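Local coordinates for protein ATP-dependent RNA helicase HrpB (Escherichia coli, PDB 6EUD) that hydrolyses ATP to ADP and phosphate as a bacterial DExH-box RNA helicase that binds single-stranded RNA, at residues R188-L193 against I339-A344; L219-G224 against R288-C293; K431-A436 against L479-G484; T438-A443 against Q470-L475; D574-D579 against D609-A614. One frame throughout, in Å; residues are numbered along the deposited sequence.

In the fold
Interaction 1 closes the longest of the five loops: residues 188-193 at the end of an edge strand meet residues 339-344, which lead into a short helix, across the second RecA-like domain. Interaction 2 is nested inside that loop and joins two parallel strands of the same sheet; the two centres are about 14 Å apart. Further on, interaction 3 ties the start of helix 433-447 to the loop after helix 466-479, and interaction 4 is nested within it, packing those same two helices together, its centre about 10 Å from that of interaction 3. Interaction 5 follows in series and seats helix 608-622 on the strand 571-579, its centre about 60 Å from that of interaction 1.

Interaction 1 of 5, residues R188-L193 against I339-A344. With EDO (1,2-ethanediol), chain B.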
# COMPACT_ATOMS: atom_id res chain seq x y z
N ARG A 188 25.56 17.39 16.91
CA ARG A 188 24.88 17.16 15.63
C ARG A 188 25.12 18.31 14.68
O ARG A 188 24.79 19.45 15.00
CB ARG A 188 23.36 17.01 15.83
CG ARG A 188 22.91 16.12 17.00
CD ARG A 188 22.87 14.68 16.60
NE ARG A 188 21.91 14.46 15.53
CZ ARG A 188 20.65 14.08 15.72
NH1 ARG A 188 20.18 13.85 16.95
NH2 ARG A 188 19.85 13.92 14.67
N ARG A 189 25.67 18.02 13.50
CA ARG A 189 25.96 19.04 12.49
C ARG A 189 25.25 18.71 11.18
O ARG A 189 24.85 17.58 10.93
CB ARG A 189 27.47 19.14 12.25
CG ARG A 189 28.28 19.41 13.53
CD ARG A 189 29.78 19.40 13.25
NE ARG A 189 30.56 19.61 14.47
CZ ARG A 189 31.88 19.54 14.53
NH1 ARG A 189 32.58 19.25 13.45
NH2 ARG A 189 32.50 19.75 15.69
N TYR A 190 25.06 19.72 10.34
CA TYR A 190 24.30 19.56 9.12
C TYR A 190 25.02 20.22 7.97
O TYR A 190 25.69 21.23 8.16
CB TYR A 190 22.89 20.13 9.29
CG TYR A 190 22.12 19.32 10.32
CD1 TYR A 190 21.35 18.22 9.94
CD2 TYR A 190 22.20 19.62 11.69
CE1 TYR A 190 20.64 17.45 10.89
CE2 TYR A 190 21.49 18.85 12.66
CZ TYR A 190 20.72 17.76 12.24
OH TYR A 190 20.03 16.99 13.16
N LEU A 191 24.91 19.60 6.80
CA LEU A 191 25.64 20.00 5.61
C LEU A 191 24.91 19.47 4.39
O LEU A 191 25.03 18.30 4.07
CB LEU A 191 27.08 19.46 5.63
CG LEU A 191 27.87 19.82 4.35
CD1 LEU A 191 28.25 21.33 4.32
CD2 LEU A 191 29.12 18.96 4.19
N PRO A 192 24.15 20.34 3.71
CA PRO A 192 23.48 19.87 2.49
C PRO A 192 24.50 19.57 1.42
O PRO A 192 25.53 20.23 1.42
CB PRO A 192 22.58 21.05 2.09
CG PRO A 192 23.26 22.25 2.68
CD PRO A 192 23.95 21.78 3.94
N LEU A 193 24.24 18.60 0.54
CA LEU A 193 25.14 18.31 -0.58
C LEU A 193 24.78 19.22 -1.75
O LEU A 193 23.60 19.43 -2.03
CB LEU A 193 25.06 16.84 -0.97
CG LEU A 193 25.37 15.92 0.22
CD1 LEU A 193 25.19 14.46 -0.11
CD2 LEU A 193 26.79 16.18 0.72
N ILE A 339 22.25 16.68 5.03
CA ILE A 339 21.12 17.48 4.59
C ILE A 339 21.12 18.78 5.38
O ILE A 339 21.77 18.87 6.42
CB ILE A 339 19.77 16.77 4.79
CG1 ILE A 339 19.55 16.46 6.28
CG2 ILE A 339 19.71 15.50 3.94
CD1 ILE A 339 18.27 15.73 6.53
N ALA A 340 20.41 19.78 4.88
CA ALA A 340 20.24 21.02 5.64
C ALA A 340 19.49 20.75 6.93
O ALA A 340 18.65 19.84 6.97
CB ALA A 340 19.51 22.04 4.81
N LYS A 341 19.78 21.52 7.98
CA LYS A 341 19.11 21.32 9.27
C LYS A 341 17.57 21.46 9.19
O LYS A 341 16.83 20.65 9.77
CB LYS A 341 19.65 22.30 10.31
CG LYS A 341 19.06 22.05 11.68
CD LYS A 341 19.65 23.02 12.68
CE LYS A 341 19.20 22.72 14.09
NZ LYS A 341 19.93 23.61 15.04
N GLU A 342 17.10 22.45 8.45
CA GLU A 342 15.65 22.70 8.34
C GLU A 342 14.92 21.54 7.64
O GLU A 342 13.75 21.27 7.91
CB GLU A 342 15.41 24.02 7.62
CG GLU A 342 16.07 24.08 6.26
CD GLU A 342 15.87 25.41 5.56
OE1 GLU A 342 16.87 25.94 5.03
OE2 GLU A 342 14.72 25.90 5.52
N GLN A 343 15.61 20.84 6.73
CA GLN A 343 15.04 19.66 6.10
C GLN A 343 15.00 18.50 7.09
O GLN A 343 14.07 17.69 7.08
CB GLN A 343 15.84 19.25 4.86
CG GLN A 343 15.86 20.32 3.79
CD GLN A 343 16.61 19.93 2.52
OE1 GLN A 343 17.06 18.79 2.36
NE2 GLN A 343 16.75 20.89 1.62
N ALA A 344 16.02 18.41 7.94
CA ALA A 344 16.04 17.40 8.98
C ALA A 344 14.86 17.63 9.95
O ALA A 344 14.21 16.67 10.38
CB ALA A 344 17.37 17.42 9.74
C1 EDO B . 33.06 19.32 9.64
O1 EDO B . 32.06 19.64 10.57
C2 EDO B . 32.44 19.28 8.23
O2 EDO B . 31.79 20.53 7.93
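At the C-terminal end of strand 186-190, in the second RecA-like domain of the helicase, Tyr190 lies against the first turn of helix 341-346. Lys341 covers one face of the ring: its CA stands 4.1 Å from the ring centroid of Tyr190 as a CH-pi contact, and its CG lies above the same ring, offset toward the rim. The two side chains cross obliquely, and the lysine runs on extended, its end leading away. Ala344, one turn into the helix, brings its CB to 3.5 Å from Tyr190 CE1, while Ile339 O sits at the ring edge, in plane, 3.3 Å from Tyr190 CB. The strand pairs in parallel with strand 333-337 of the RecA-like sheet, and Ile339 and Ala340 belong to the short link from that neighbour to the helix, with Ala340 at the N-cap position. Here the backbones still touch: Leu191 N gives a weak, bent hydrogen bond to Ile339 O (3.2 Å, 127° at the hydrogen). Beyond it Pro192 CB rests 4.2 Å from Ala340 CB. The ring of His337 also meets that of Tyr190. On the other side of the strand Arg189 extends away from the helix; its NH1 donates to O1 of a 1,2-ethanediol, probably from the crystallisation liquor, at 3.0 Å, and the same NH1 makes a salt bridge with Glu214.

Interaction 2 of 5, residues L219-G224 against R288-C293; sequences LLFLPG and RLVVDC
Two parallel strands of the second RecA-like domain, 217-221 and the start of 287-302, lie side by side here, Leu219 facing Val290, Leu220 facing Val291 and Phe221 facing Asp292. Leu219 N donates to Leu289 O at 2.7 Å, and Val291 N donates back to Leu219 O. Next, Phe221 N donates to Val291 O at 2.9 Å. That donor lies nearly along the C=O axis (C=O...N angle 169°). The ladder ends with a weak bond from Cys293 N to Phe221 O. One face of the sheet carries Leu220 and Val291, with Leu220 CD1 3.6 Å from Val291 CG1; helix 199-213 covers this face through Val203 and Thr207. Leu219, Phe221, Val290 and Asp292 point to the other. These strands belong to the parallel part of the mixed sheet at the core of the RecA-like domain, with strand 269-274 pairing on the far side of 217-221. Val290 CG1 meets the Phe221 ring at its edge, in plane, 4.0 Å from CE1, while Leu219 CG lies over a face of the same ring, offset toward the rim. Asp292 is buried on this face, its OD1 in a salt bridge with Arg323 and its OD2 hydrogen-bonded to His337. Next to it along the chain, Cys293 SG sits between its own backbone N and carbonyl carbon (chi1 75°), 3.8 Å from Pro223 CD.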
# COMPACT_ATOMS: atom_id res chain seq x y z
N LEU A 219 32.02 6.36 11.13
CA LEU A 219 31.01 5.47 10.57
C LEU A 219 30.13 6.24 9.58
O LEU A 219 29.48 7.23 9.92
CB LEU A 219 30.13 4.85 11.67
CG LEU A 219 28.97 3.94 11.24
CD1 LEU A 219 29.42 2.70 10.41
CD2 LEU A 219 28.18 3.50 12.47
N LEU A 220 30.14 5.77 8.34
CA LEU A 220 29.43 6.44 7.25
C LEU A 220 28.23 5.60 6.81
O LEU A 220 28.41 4.48 6.34
CB LEU A 220 30.40 6.66 6.09
CG LEU A 220 29.86 7.12 4.74
CD1 LEU A 220 29.06 8.42 4.86
CD2 LEU A 220 31.03 7.28 3.75
N PHE A 221 27.02 6.14 6.96
CA PHE A 221 25.81 5.44 6.54
C PHE A 221 25.47 5.80 5.11
O PHE A 221 25.39 6.97 4.78
CB PHE A 221 24.62 5.78 7.45
CG PHE A 221 24.73 5.19 8.86
CD1 PHE A 221 25.12 5.98 9.95
CD2 PHE A 221 24.43 3.85 9.09
CE1 PHE A 221 25.22 5.45 11.25
CE2 PHE A 221 24.52 3.30 10.39
CZ PHE A 221 24.91 4.10 11.46
N LEU A 222 25.28 4.78 4.27
CA LEU A 222 24.93 4.95 2.86
C LEU A 222 23.71 4.09 2.50
O LEU A 222 23.35 3.19 3.26
CB LEU A 222 26.14 4.58 1.99
CG LEU A 222 27.26 5.59 2.21
CD1 LEU A 222 28.57 5.20 1.53
CD2 LEU A 222 26.76 6.96 1.71
N PRO A 223 23.05 4.37 1.35
CA PRO A 223 21.81 3.64 1.04
C PRO A 223 22.01 2.16 0.67
O PRO A 223 21.16 1.33 1.01
CB PRO A 223 21.24 4.40 -0.16
CG PRO A 223 21.94 5.76 -0.15
CD PRO A 223 23.30 5.46 0.39
N GLY A 224 23.09 1.83 -0.03
CA GLY A 224 23.33 0.46 -0.43
C GLY A 224 24.74 0.17 -0.90
O GLY A 224 25.60 1.05 -0.94
N ARG A 288 33.69 7.35 17.03
CA ARG A 288 33.21 8.58 17.69
C ARG A 288 32.76 9.65 16.66
O ARG A 288 32.29 10.71 17.03
CB ARG A 288 34.27 9.16 18.64
CG ARG A 288 35.38 9.90 17.96
CD ARG A 288 36.26 10.67 18.96
NE ARG A 288 35.55 11.80 19.57
CZ ARG A 288 35.68 13.07 19.19
NH1 ARG A 288 36.48 13.40 18.18
NH2 ARG A 288 35.01 14.02 19.82
N LEU A 289 32.90 9.34 15.37
CA LEU A 289 32.41 10.20 14.28
C LEU A 289 31.40 9.44 13.42
O LEU A 289 31.66 8.32 12.99
CB LEU A 289 33.56 10.68 13.40
CG LEU A 289 34.74 11.34 14.13
CD1 LEU A 289 35.83 11.71 13.14
CD2 LEU A 289 34.28 12.56 14.91
N VAL A 290 30.25 10.05 13.15
CA VAL A 290 29.31 9.50 12.19
C VAL A 290 29.07 10.49 11.03
O VAL A 290 28.98 11.72 11.21
CB VAL A 290 27.98 9.13 12.89
CG1 VAL A 290 26.83 9.01 11.90
CG2 VAL A 290 28.15 7.82 13.70
N VAL A 291 29.01 9.95 9.82
CA VAL A 291 28.53 10.73 8.70
C VAL A 291 27.31 10.01 8.15
O VAL A 291 27.38 8.86 7.75
CB VAL A 291 29.60 10.94 7.59
CG1 VAL A 291 28.99 11.70 6.40
CG2 VAL A 291 30.82 11.68 8.15
N ASP A 292 26.20 10.73 8.16
CA ASP A 292 24.90 10.18 7.81
C ASP A 292 24.36 10.86 6.54
O ASP A 292 24.02 12.07 6.55
CB ASP A 292 23.94 10.36 9.00
CG ASP A 292 22.50 10.02 8.64
OD1 ASP A 292 22.28 9.12 7.80
OD2 ASP A 292 21.59 10.65 9.21
N CYS A 293 24.29 10.10 5.45
CA CYS A 293 23.79 10.64 4.18
C CYS A 293 22.29 10.96 4.27
O CYS A 293 21.75 11.64 3.41
CB CYS A 293 24.05 9.66 3.02
SG CYS A 293 22.97 8.22 2.93

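Interaction 3 of 5, residues K431-A436 against L479-G484; sequences KNDDEA and LNVRGG
Val481 CG1 points onto Asp433 OD1 where the loop after helix 466-479 folds back over the N-terminal turn of helix 433-447. This methyl, anti to its own backbone N (chi1 170°), is the branch that reaches in: Val481 CG1 lies 3.4 Å from Asp433 OD1 and 3.6 Å from Ala436 CB, so one methyl group touches a carboxylate oxygen and an alanine one turn apart. Leu479 CD2 approaches the same Ala436 CB more loosely, just before Asn480 ends its helix in a Schellman motif. The start of the opposing helix is N-capped by Asn432, whose OD1 accepts from Glu435 N and, weakly, from Asp434 N. No direct hydrogen bond spans the two segments; two waters do the joining. One donates to both Asp433 OD2 and Arg482 O, and the other donates to Asp433 O while accepting from Gly484 N. Gly484 packs flush against the helix, its CA 3.4 Å from Asp433 O in a nearly straight CA-H...O contact (176°); a CB here would clash with that oxygen. The side chain of Asp434 bends back to the loop, accepting a hydrogen bond from Glu485 N at OD1, the same oxygen that lies 3.3 Å from Gly484 CA.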
# COMPACT_ATOMS: atom_id res chain seq x y z
N LYS A 431 -2.85 -29.31 -13.29
CA LYS A 431 -3.93 -30.30 -13.45
C LYS A 431 -3.43 -31.73 -13.32
O LYS A 431 -4.21 -32.64 -13.13
CB LYS A 431 -4.61 -30.14 -14.81
CG LYS A 431 -5.49 -28.90 -14.93
CD LYS A 431 -6.69 -29.01 -14.02
CE LYS A 431 -7.65 -27.83 -14.18
NZ LYS A 431 -8.89 -27.99 -13.36
N ASN A 432 -2.12 -31.92 -13.42
CA ASN A 432 -1.50 -33.23 -13.19
C ASN A 432 -0.10 -33.07 -12.61
O ASN A 432 0.40 -31.95 -12.44
CB ASN A 432 -1.42 -34.02 -14.50
CG ASN A 432 -0.71 -33.26 -15.57
OD1 ASN A 432 0.48 -32.99 -15.45
ND2 ASN A 432 -1.44 -32.89 -16.62
N ASP A 433 0.53 -34.20 -12.32
CA ASP A 433 1.79 -34.19 -11.61
C ASP A 433 2.95 -33.66 -12.45
O ASP A 433 3.94 -33.18 -11.91
CB ASP A 433 2.09 -35.60 -11.08
CG ASP A 433 1.01 -36.09 -10.11
OD1 ASP A 433 0.17 -35.26 -9.69
OD2 ASP A 433 1.00 -37.29 -9.76
N ASP A 434 2.82 -33.68 -13.77
CA ASP A 434 3.85 -33.12 -14.65
C ASP A 434 3.75 -31.60 -14.66
O ASP A 434 4.75 -30.90 -14.59
CB ASP A 434 3.73 -33.71 -16.07
CG ASP A 434 4.19 -35.18 -16.14
OD1 ASP A 434 4.80 -35.69 -15.17
OD2 ASP A 434 3.96 -35.84 -17.18
N GLU A 435 2.52 -31.09 -14.74
CA GLU A 435 2.28 -29.66 -14.58
C GLU A 435 2.70 -29.23 -13.19
O GLU A 435 3.23 -28.14 -13.00
CB GLU A 435 0.81 -29.31 -14.82
CG GLU A 435 0.42 -29.32 -16.30
CD GLU A 435 -1.00 -28.83 -16.57
OE1 GLU A 435 -1.71 -28.43 -15.62
OE2 GLU A 435 -1.41 -28.85 -17.75
N ALA A 436 2.47 -30.10 -12.20
CA ALA A 436 2.88 -29.78 -10.84
C ALA A 436 4.40 -29.56 -10.74
O ALA A 436 4.84 -28.51 -10.25
CB ALA A 436 2.43 -30.85 -9.88
N LEU A 479 2.34 -29.54 -1.57
CA LEU A 479 1.25 -29.70 -2.52
C LEU A 479 0.69 -31.14 -2.54
O LEU A 479 -0.39 -31.39 -3.10
CB LEU A 479 1.75 -29.30 -3.90
CG LEU A 479 0.71 -29.15 -4.99
CD1 LEU A 479 -0.18 -27.95 -4.73
CD2 LEU A 479 1.41 -29.06 -6.34
N ASN A 480 1.41 -32.07 -1.91
CA ASN A 480 1.07 -33.50 -1.85
C ASN A 480 1.10 -34.17 -3.22
O ASN A 480 0.20 -34.93 -3.60
CB ASN A 480 -0.31 -33.73 -1.22
CG ASN A 480 -0.39 -35.04 -0.50
OD1 ASN A 480 0.58 -35.47 0.12
ND2 ASN A 480 -1.53 -35.70 -0.58
N VAL A 481 2.16 -33.88 -3.95
CA VAL A 481 2.34 -34.37 -5.30
C VAL A 481 3.77 -34.85 -5.41
O VAL A 481 4.67 -34.25 -4.85
CB VAL A 481 2.00 -33.28 -6.34
CG1 VAL A 481 2.43 -33.71 -7.73
CG2 VAL A 481 0.50 -32.96 -6.29
N ARG A 482 3.97 -35.97 -6.10
CA ARG A 482 5.31 -36.52 -6.23
C ARG A 482 5.41 -37.37 -7.49
O ARG A 482 4.45 -38.05 -7.84
CB ARG A 482 5.67 -37.36 -5.01
CG ARG A 482 7.15 -37.61 -4.84
CD ARG A 482 7.44 -38.37 -3.56
NE ARG A 482 7.06 -39.77 -3.66
CZ ARG A 482 7.07 -40.62 -2.64
NH1 ARG A 482 7.43 -40.20 -1.42
NH2 ARG A 482 6.73 -41.88 -2.82
N GLY A 483 6.55 -37.31 -8.17
CA GLY A 483 6.84 -38.26 -9.24
C GLY A 483 6.57 -37.75 -10.64
O GLY A 483 6.75 -38.49 -11.61
N GLY A 484 6.12 -36.51 -10.76
CA GLY A 484 5.88 -35.93 -12.07
C GLY A 484 7.18 -35.52 -12.77
O GLY A 484 8.20 -35.36 -12.12
O HOH W 1 5.12 -34.21 -9.42
O HOH W 2 3.13 -38.84 -10.44

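Interaction 4 of 5, residues T438-A443 against Q470-L475; sequences TAAKIA and QRSQQL
Ala440 and Ser472 are the nearest CA pair between segments 438-443 and 470-475 of helices 433-447 and 466-479, the axes of the short segments passing 8.2 Å apart at 129°. The apolar part is small. Ala440 CB meets Ser472 CB at 4.0 Å, and Leu475 CD1 reaches Ala443 CB at 3.8 Å. Three short side chains thus let the backbones approach, and Leu475 is the larger apolar group that 470-475 contributes. Among polar atoms, Ser472 OG comes within 3.3 Å of Lys441 CA and 3.4 Å of Ala440 O, yet no hydrogen bond crosses between the segments; this hydroxyl is hydrogen-bonded to Trp468 O in the preceding turn of its own helix. Along helix 466-479, Arg471 NH1 donates to Gln474 OE1 at 2.7 Å; NH1 stands above the carbonyl plane of Gln474, while OE1 lies in the guanidinium plane of Arg471. Leu475 CD2 lies over the centre of one guanidinium face, and Arg471 NE forms a salt bridge with Glu447 on helix 433-447. Around this crossing, helix 421-429 packs Leu427 on Ala440 and Met426 on Ala443, while helices 457-462 and 491-498 cover Thr438 and Ile442 of helix 433-447.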
# COMPACT_ATOMS: atom_id res chain seq x y z
N THR A 438 6.49 -28.92 -13.05
CA THR A 438 6.84 -27.74 -13.82
C THR A 438 6.60 -26.46 -12.99
O THR A 438 7.47 -25.60 -12.89
CB THR A 438 6.04 -27.67 -15.14
OG1 THR A 438 6.24 -28.89 -15.88
CG2 THR A 438 6.49 -26.48 -15.97
N ALA A 439 5.41 -26.36 -12.40
CA ALA A 439 5.07 -25.23 -11.55
C ALA A 439 6.05 -25.06 -10.38
O ALA A 439 6.40 -23.94 -10.03
CB ALA A 439 3.61 -25.36 -11.03
N ALA A 440 6.50 -26.16 -9.79
CA ALA A 440 7.33 -26.11 -8.59
C ALA A 440 8.70 -25.54 -8.90
O ALA A 440 9.27 -24.76 -8.11
CB ALA A 440 7.46 -27.50 -7.96
N LYS A 441 9.24 -25.94 -10.04
CA LYS A 441 10.52 -25.43 -10.49
C LYS A 441 10.43 -23.95 -10.84
O LYS A 441 11.27 -23.15 -10.41
CB LYS A 441 11.02 -26.22 -11.70
CG LYS A 441 12.31 -25.65 -12.27
CD LYS A 441 13.31 -26.73 -12.60
CE LYS A 441 14.67 -26.09 -12.76
NZ LYS A 441 15.70 -27.10 -13.13
N ILE A 442 9.40 -23.58 -11.60
CA ILE A 442 9.18 -22.16 -11.91
C ILE A 442 9.13 -21.34 -10.64
O ILE A 442 9.72 -20.26 -10.55
CB ILE A 442 7.89 -21.94 -12.71
CG1 ILE A 442 8.03 -22.52 -14.13
CG2 ILE A 442 7.55 -20.45 -12.77
CD1 ILE A 442 9.04 -21.76 -15.01
N ALA A 443 8.43 -21.87 -9.64
CA ALA A 443 8.23 -21.16 -8.39
C ALA A 443 9.54 -21.01 -7.64
O ALA A 443 9.82 -19.96 -7.06
CB ALA A 443 7.19 -21.89 -7.54
N GLN A 470 15.90 -28.44 -4.54
CA GLN A 470 15.52 -28.67 -3.16
C GLN A 470 14.20 -27.99 -2.85
O GLN A 470 13.29 -28.59 -2.26
CB GLN A 470 16.61 -28.17 -2.22
CG GLN A 470 16.31 -28.48 -0.77
CD GLN A 470 17.40 -27.98 0.17
OE1 GLN A 470 17.69 -26.79 0.23
NE2 GLN A 470 18.01 -28.91 0.89
N ARG A 471 14.09 -26.73 -3.27
CA ARG A 471 12.88 -25.97 -3.01
C ARG A 471 11.68 -26.59 -3.72
O ARG A 471 10.59 -26.66 -3.14
CB ARG A 471 13.06 -24.53 -3.43
CG ARG A 471 11.84 -23.68 -3.24
CD ARG A 471 11.37 -23.66 -1.80
NE ARG A 471 10.37 -22.61 -1.63
CZ ARG A 471 9.55 -22.51 -0.59
NH1 ARG A 471 9.57 -23.42 0.38
NH2 ARG A 471 8.68 -21.51 -0.54
N SER A 472 11.89 -27.04 -4.95
CA SER A 472 10.84 -27.70 -5.73
C SER A 472 10.27 -28.91 -5.00
O SER A 472 9.04 -29.06 -4.91
CB SER A 472 11.36 -28.13 -7.10
OG SER A 472 11.75 -27.01 -7.85
N GLN A 473 11.16 -29.77 -4.51
CA GLN A 473 10.77 -30.97 -3.77
C GLN A 473 9.95 -30.59 -2.53
O GLN A 473 8.93 -31.24 -2.25
CB GLN A 473 12.01 -31.78 -3.36
CG GLN A 473 12.79 -32.38 -4.52
CD GLN A 473 14.03 -33.13 -4.06
OE1 GLN A 473 14.57 -32.87 -2.98
NE2 GLN A 473 14.48 -34.09 -4.87
N GLN A 474 10.38 -29.54 -1.83
CA GLN A 474 9.65 -29.03 -0.65
C GLN A 474 8.23 -28.54 -0.99
O GLN A 474 7.25 -28.84 -0.30
CB GLN A 474 10.45 -27.92 0.04
CG GLN A 474 9.82 -27.41 1.33
CD GLN A 474 10.51 -26.18 1.90
OE1 GLN A 474 11.17 -25.43 1.18
NE2 GLN A 474 10.38 -25.98 3.21
N LEU A 475 8.12 -27.80 -2.09
CA LEU A 475 6.82 -27.31 -2.52
C LEU A 475 5.90 -28.45 -2.96
O LEU A 475 4.72 -28.46 -2.64
CB LEU A 475 7.01 -26.30 -3.65
CG LEU A 475 7.52 -24.92 -3.21
CD1 LEU A 475 7.69 -24.03 -4.43
CD2 LEU A 475 6.59 -24.25 -2.20

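Interaction 5 of 5, residues D574-D579 against D609-A614; sequences DTVEWD and DELHQA
Ala614 carries most of the contact between 609-614 and 574-579, its CB 3.7 Å from Asp574 CB and 3.8 Å from Val576 CG2. The methyl group therefore sits against two residues either side of Thr575 in the sequence. The backbones are joined beside it: Val576 N donates to Ala614 O at 2.9 Å in a straight bond (167° at the hydrogen), although the donor stands above the carbonyl plane. Two CA-H...O contacts flank that bond, from Ala614 CA to Asp574 O at 3.3 Å and from Thr575 CA to Ala614 O. Leu611 CD1, one turn back, touches Val576 CG2 more distantly at 4.4 Å. In the next shell a water donates to both Asp574 OD2 and Glu610 O, linking the strand to the preceding helical turn. Asp574 OD2 and Glu610 OE2 lie 4.5 Å apart, a like-charged pair whose repulsion is probably eased by Arg589, which forms salt bridges with Asp574 OD1 and Glu610 OE2. Asn617 ND2 also donates to Asp574 O. Arg589 belongs to strand 584-593, which pairs antiparallel with strand 571-579. The axes of the two short segments are inclined at 64° and pass 6.8 Å apart, and the contact sets an alpha-helix across the outer strand of a three-stranded antiparallel sheet, segment 574-579 falling in the HrpB connector region.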
# COMPACT_ATOMS: atom_id res chain seq x y z
N ASP A 574 -17.43 -4.32 -27.69
CA ASP A 574 -17.92 -3.66 -28.89
C ASP A 574 -18.13 -2.16 -28.66
O ASP A 574 -18.42 -1.73 -27.54
CB ASP A 574 -19.21 -4.31 -29.38
CG ASP A 574 -19.06 -5.80 -29.62
OD1 ASP A 574 -17.93 -6.25 -29.92
OD2 ASP A 574 -20.07 -6.53 -29.50
N THR A 575 -17.96 -1.37 -29.71
CA THR A 575 -18.13 0.07 -29.58
C THR A 575 -18.85 0.64 -30.78
O THR A 575 -18.47 0.39 -31.93
CB THR A 575 -16.78 0.80 -29.43
OG1 THR A 575 -16.08 0.27 -28.30
CG2 THR A 575 -17.00 2.28 -29.20
N VAL A 576 -19.91 1.41 -30.53
CA VAL A 576 -20.56 2.15 -31.60
C VAL A 576 -20.69 3.61 -31.17
O VAL A 576 -21.10 3.90 -30.05
CB VAL A 576 -21.94 1.57 -31.97
CG1 VAL A 576 -22.63 2.47 -32.97
CG2 VAL A 576 -21.79 0.21 -32.57
N GLU A 577 -20.31 4.51 -32.06
CA GLU A 577 -20.32 5.94 -31.78
C GLU A 577 -20.19 6.71 -33.09
O GLU A 577 -19.91 6.13 -34.14
CB GLU A 577 -19.19 6.32 -30.85
CG GLU A 577 -17.84 6.11 -31.50
CD GLU A 577 -16.73 6.01 -30.49
OE1 GLU A 577 -15.59 6.40 -30.82
OE2 GLU A 577 -17.00 5.53 -29.37
N TRP A 578 -20.39 8.03 -33.02
CA TRP A 578 -20.27 8.87 -34.21
C TRP A 578 -19.02 9.74 -34.18
O TRP A 578 -18.83 10.56 -33.28
CB TRP A 578 -21.51 9.75 -34.35
CG TRP A 578 -21.50 10.58 -35.60
CD1 TRP A 578 -21.12 11.89 -35.71
CD2 TRP A 578 -21.88 10.15 -36.92
NE1 TRP A 578 -21.24 12.30 -37.01
CE2 TRP A 578 -21.71 11.26 -37.78
CE3 TRP A 578 -22.35 8.95 -37.46
CZ2 TRP A 578 -22.00 11.21 -39.15
CZ3 TRP A 578 -22.64 8.90 -38.82
CH2 TRP A 578 -22.46 10.02 -39.65
N ASP A 579 -18.17 9.56 -35.18
CA ASP A 579 -16.96 10.35 -35.34
C ASP A 579 -17.28 11.69 -36.03
O ASP A 579 -17.43 11.75 -37.27
CB ASP A 579 -15.91 9.54 -36.12
CG ASP A 579 -14.61 10.29 -36.32
OD1 ASP A 579 -14.40 11.33 -35.65
OD2 ASP A 579 -13.77 9.82 -37.12
N ASP A 609 -28.97 -6.63 -27.54
CA ASP A 609 -28.30 -6.50 -26.26
C ASP A 609 -26.85 -6.11 -26.52
O ASP A 609 -26.25 -5.37 -25.73
CB ASP A 609 -28.40 -7.80 -25.47
CG ASP A 609 -29.83 -8.13 -25.08
OD1 ASP A 609 -30.76 -7.59 -25.71
OD2 ASP A 609 -30.02 -8.97 -24.17
N GLU A 610 -26.29 -6.60 -27.62
CA GLU A 610 -24.93 -6.26 -28.01
C GLU A 610 -24.82 -4.80 -28.45
O GLU A 610 -23.91 -4.07 -28.04
CB GLU A 610 -24.44 -7.18 -29.13
CG GLU A 610 -23.86 -8.48 -28.62
CD GLU A 610 -23.37 -9.39 -29.74
OE1 GLU A 610 -23.80 -9.22 -30.90
OE2 GLU A 610 -22.53 -10.27 -29.44
N LEU A 611 -25.76 -4.39 -29.29
CA LEU A 611 -25.79 -3.03 -29.82
C LEU A 611 -25.89 -1.99 -28.70
O LEU A 611 -25.16 -1.00 -28.69
CB LEU A 611 -26.96 -2.87 -30.79
CG LEU A 611 -27.10 -1.50 -31.42
CD1 LEU A 611 -25.96 -1.25 -32.39
CD2 LEU A 611 -28.46 -1.37 -32.09
N HIS A 612 -26.80 -2.23 -27.76
CA HIS A 612 -26.98 -1.31 -26.66
C HIS A 612 -25.72 -1.20 -25.85
O HIS A 612 -25.31 -0.10 -25.45
CB HIS A 612 -28.14 -1.76 -25.79
CG HIS A 612 -29.44 -1.76 -26.51
ND1 HIS A 612 -30.48 -2.59 -26.17
CD2 HIS A 612 -29.88 -1.02 -27.56
CE1 HIS A 612 -31.50 -2.37 -26.98
NE2 HIS A 612 -31.16 -1.42 -27.83
N GLN A 613 -25.08 -2.34 -25.63
CA GLN A 613 -23.84 -2.36 -24.89
C GLN A 613 -22.77 -1.58 -25.66
O GLN A 613 -22.03 -0.78 -25.07
CB GLN A 613 -23.39 -3.80 -24.62
CG GLN A 613 -22.20 -3.89 -23.66
CD GLN A 613 -22.51 -3.37 -22.23
OE1 GLN A 613 -23.59 -3.64 -21.69
NE2 GLN A 613 -21.57 -2.63 -21.64
N ALA A 614 -22.70 -1.79 -26.98
CA ALA A 614 -21.70 -1.11 -27.80
C ALA A 614 -21.91 0.41 -27.76
O ALA A 614 -20.95 1.18 -27.79
CB ALA A 614 -21.72 -1.62 -29.24
O HOH W 3 -21.53 -5.43 -27.12